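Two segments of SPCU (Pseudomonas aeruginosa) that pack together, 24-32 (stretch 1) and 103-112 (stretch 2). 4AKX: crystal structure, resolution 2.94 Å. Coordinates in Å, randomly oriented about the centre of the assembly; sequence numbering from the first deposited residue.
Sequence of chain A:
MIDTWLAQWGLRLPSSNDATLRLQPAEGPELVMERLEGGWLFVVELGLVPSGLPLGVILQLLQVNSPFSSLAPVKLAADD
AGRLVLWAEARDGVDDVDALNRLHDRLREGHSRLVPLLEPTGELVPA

Stretch 1 (24-32) QPAEGPELV
Stretch 2 103-112: LHDRLREGHS

Stretch 2 is helical throughout, from Leu103 to Ser112, and belongs to a helix that runs on beyond both ends. From Asp105 on, phi/psi stay near -65/-40; Leu103 (-41/-55) and His104 (-53/-50) depart from this. Backbone bonds from i to i+4 tie it together, such as Arg108 N to His104 O at 3.0 Å and His111 N to Leu107 O at 2.9 Å. Stretch 1 is the end of one strand (Gln24-Pro25), a five-residue loop, and the start of another strand (Leu31-Val32). The loop turns at Gly28, whose phi/psi of 94/-173 would jam a CB against the preceding carbonyl; such a CB would also lie 2.6 Å from Pro29 CD. Pro29 (-61/145) and Glu30 (-63/142) then extend the chain into Leu31 (-111/116). In register, Pro29 CA lies 6.7 Å from Arg108 CA, and Leu31 CA 8.2 Å from His104 CA, so stretch 1 advances toward Leu31 as the helix is read back by one turn.

The contact buries 395 Å² in all, and Arg108 is its hub. Its CB points sideways, but the m, t, p rotamer, with chi4 at 88°, brings the guanidinium to the loop. There Arg108 NH1 and NH2 both donate to Glu27 O, each at 3.1 Å, a forked grip on one backbone carbonyl that makes no use of the Glu27 carboxylate. The carbonyl meets the guanidinium edge near its plane, as does Pro25 CG, 3.6 Å from Arg108 NH1.

One water fastens the same corner. It donates to Pro29 O at 2.7 Å and accepts from Arg108 NH1 at 2.6 Å, while its oxygen is also hydrogen-bonded to His104 NE2 at 2.7 Å. A loop carbonyl and two helix side chains one turn apart thus share a single bridge.

Two imidazoles serve as platforms for aliphatic groups. His104 (chi1 t, chi2 171°) receives Leu31 CD2 over one face, 3.6 Å from the ring centroid and only 7° off the normal; Pro25 CG sits at the ring edge, 4.3 Å from His104 CE1. His111 (chi1 t, chi2 -76°) presents a face to Pro29 CB, 3.8 Å from its centroid and 14° off the normal. The CA-to-CB bond of Pro29 points toward the helix, and its ring is C-gamma endo; its CG also lies 4.2 Å from Arg108 CG.

Leu31 (t, p) adds an apolar contact from its other methyl, CD1, 3.8 Å from CD1 of Leu107 (m, t). The rule here combines carbonyl capture by arginine with aliphatic groups set over imidazole faces and a leucine-leucine contact, and Glu30, its CB pointing away, takes no part.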

# COMPACT_ATOMS: atom_id res chain seq x y z
N GLN A 24 17.19 19.63 5.04
CA GLN A 24 16.31 20.31 4.10
C GLN A 24 17.13 20.91 2.95
O GLN A 24 17.86 21.89 3.16
CB GLN A 24 15.58 21.43 4.81
CG GLN A 24 14.65 22.21 3.91
CD GLN A 24 13.56 21.34 3.35
OE1 GLN A 24 13.63 20.90 2.21
NE2 GLN A 24 12.55 21.04 4.17
N PRO A 25 17.03 20.30 1.75
CA PRO A 25 17.71 20.76 0.55
C PRO A 25 17.03 21.98 0.00
O PRO A 25 15.92 22.29 0.42
CB PRO A 25 17.50 19.60 -0.44
CG PRO A 25 17.21 18.43 0.41
CD PRO A 25 16.38 19.00 1.53
N ALA A 26 17.67 22.65 -0.95
CA ALA A 26 17.19 23.93 -1.45
C ALA A 26 15.90 23.80 -2.26
O ALA A 26 15.06 24.71 -2.24
CB ALA A 26 18.27 24.61 -2.27
N GLU A 27 15.77 22.70 -2.99
CA GLU A 27 14.49 22.32 -3.60
C GLU A 27 14.08 21.01 -3.00
O GLU A 27 14.92 20.14 -2.77
CB GLU A 27 14.68 22.08 -5.10
CG GLU A 27 15.67 23.00 -5.77
CD GLU A 27 14.99 24.12 -6.52
OE1 GLU A 27 13.75 24.03 -6.70
OE2 GLU A 27 15.69 25.09 -6.92
N GLY A 28 12.78 20.83 -2.79
CA GLY A 28 12.21 19.48 -2.62
C GLY A 28 12.10 19.04 -1.17
O GLY A 28 12.39 19.81 -0.26
N PRO A 29 11.72 17.77 -0.95
CA PRO A 29 11.38 17.26 0.38
C PRO A 29 12.50 17.32 1.41
O PRO A 29 13.68 17.11 1.08
CB PRO A 29 11.03 15.80 0.10
CG PRO A 29 11.83 15.46 -1.09
CD PRO A 29 11.71 16.68 -1.95
N GLU A 30 12.12 17.57 2.66
CA GLU A 30 12.99 17.36 3.80
C GLU A 30 13.36 15.88 3.91
O GLU A 30 12.53 15.03 3.64
CB GLU A 30 12.27 17.81 5.03
CG GLU A 30 12.88 17.35 6.34
CD GLU A 30 12.42 18.23 7.49
OE1 GLU A 30 11.21 18.47 7.62
OE2 GLU A 30 13.28 18.74 8.24
N LEU A 31 14.60 15.58 4.29
CA LEU A 31 15.02 14.20 4.49
C LEU A 31 15.29 13.89 5.98
O LEU A 31 16.15 14.49 6.59
CB LEU A 31 16.27 13.92 3.67
CG LEU A 31 16.94 12.55 3.72
CD1 LEU A 31 15.97 11.46 3.33
CD2 LEU A 31 18.13 12.52 2.79
N VAL A 32 14.51 12.99 6.55
CA VAL A 32 14.65 12.60 7.92
C VAL A 32 15.55 11.38 7.96
O VAL A 32 15.28 10.38 7.28
CB VAL A 32 13.30 12.16 8.51
CG1 VAL A 32 13.45 11.86 9.99
CG2 VAL A 32 12.22 13.21 8.30
N LEU A 103 20.00 6.56 -3.26
CA LEU A 103 18.86 6.51 -2.36
C LEU A 103 18.17 7.86 -2.36
O LEU A 103 16.99 7.97 -2.68
CB LEU A 103 19.28 6.14 -0.93
CG LEU A 103 19.79 4.71 -0.68
CD1 LEU A 103 20.28 4.54 0.74
CD2 LEU A 103 18.72 3.68 -1.01
N HIS A 104 18.92 8.91 -2.06
CA HIS A 104 18.32 10.21 -1.91
C HIS A 104 17.50 10.56 -3.13
O HIS A 104 16.32 10.93 -3.00
CB HIS A 104 19.37 11.25 -1.65
CG HIS A 104 18.83 12.54 -1.12
ND1 HIS A 104 19.62 13.52 -0.67
CD2 HIS A 104 17.51 13.00 -0.99
CE1 HIS A 104 18.86 14.56 -0.25
NE2 HIS A 104 17.57 14.23 -0.44
N ASP A 105 18.09 10.40 -4.33
CA ASP A 105 17.39 10.77 -5.57
C ASP A 105 16.13 9.97 -5.85
O ASP A 105 15.18 10.47 -6.46
CB ASP A 105 18.32 10.66 -6.78
CG ASP A 105 18.96 11.99 -7.12
OD1 ASP A 105 18.78 12.97 -6.35
OD2 ASP A 105 19.67 12.04 -8.15
N ARG A 106 16.15 8.71 -5.44
CA ARG A 106 15.04 7.84 -5.68
C ARG A 106 13.92 8.23 -4.76
O ARG A 106 12.75 8.26 -5.18
CB ARG A 106 15.44 6.39 -5.48
CG ARG A 106 16.13 5.80 -6.70
CD ARG A 106 17.21 4.82 -6.30
NE ARG A 106 17.79 4.16 -7.47
CZ ARG A 106 18.63 3.12 -7.39
NH1 ARG A 106 18.98 2.63 -6.20
NH2 ARG A 106 19.10 2.57 -8.50
N LEU A 107 14.27 8.64 -3.54
CA LEU A 107 13.30 9.20 -2.63
C LEU A 107 12.65 10.48 -3.21
O LEU A 107 11.44 10.61 -3.22
CB LEU A 107 13.89 9.45 -1.24
CG LEU A 107 14.45 8.27 -0.43
CD1 LEU A 107 15.20 8.76 0.80
CD2 LEU A 107 13.38 7.29 -0.01
N ARG A 108 13.45 11.41 -3.74
CA ARG A 108 12.88 12.65 -4.30
C ARG A 108 12.01 12.36 -5.54
O ARG A 108 10.95 12.96 -5.74
CB ARG A 108 13.97 13.70 -4.58
CG ARG A 108 14.96 13.89 -3.42
CD ARG A 108 16.28 14.58 -3.81
NE ARG A 108 16.11 15.81 -4.60
CZ ARG A 108 15.95 17.02 -4.08
NH1 ARG A 108 15.94 17.19 -2.75
NH2 ARG A 108 15.78 18.07 -4.87
N GLU A 109 12.43 11.38 -6.34
CA GLU A 109 11.69 10.98 -7.53
C GLU A 109 10.34 10.40 -7.12
O GLU A 109 9.31 10.69 -7.74
CB GLU A 109 12.50 9.97 -8.33
CG GLU A 109 11.87 9.57 -9.65
CD GLU A 109 12.54 8.34 -10.27
OE1 GLU A 109 13.77 8.15 -10.05
OE2 GLU A 109 11.84 7.57 -10.97
N GLY A 110 10.37 9.59 -6.07
CA GLY A 110 9.17 8.95 -5.57
C GLY A 110 8.21 9.99 -5.02
O GLY A 110 7.00 9.92 -5.29
N HIS A 111 8.76 10.97 -4.30
CA HIS A 111 8.00 12.05 -3.67
C HIS A 111 7.37 12.96 -4.69
O HIS A 111 6.23 13.37 -4.53
CB HIS A 111 8.91 12.84 -2.74
CG HIS A 111 8.21 13.93 -1.96
ND1 HIS A 111 7.84 15.11 -2.53
CD2 HIS A 111 7.88 14.01 -0.61
CE1 HIS A 111 7.25 15.89 -1.59
NE2 HIS A 111 7.28 15.22 -0.42
N SER A 112 8.07 13.30 -5.75
CA SER A 112 7.44 14.17 -6.73
C SER A 112 6.34 13.45 -7.52
O SER A 112 5.32 14.06 -7.84
CB SER A 112 8.47 14.85 -7.65
OG SER A 112 9.65 14.06 -7.73
O HOH W 1 15.32 15.78 -0.60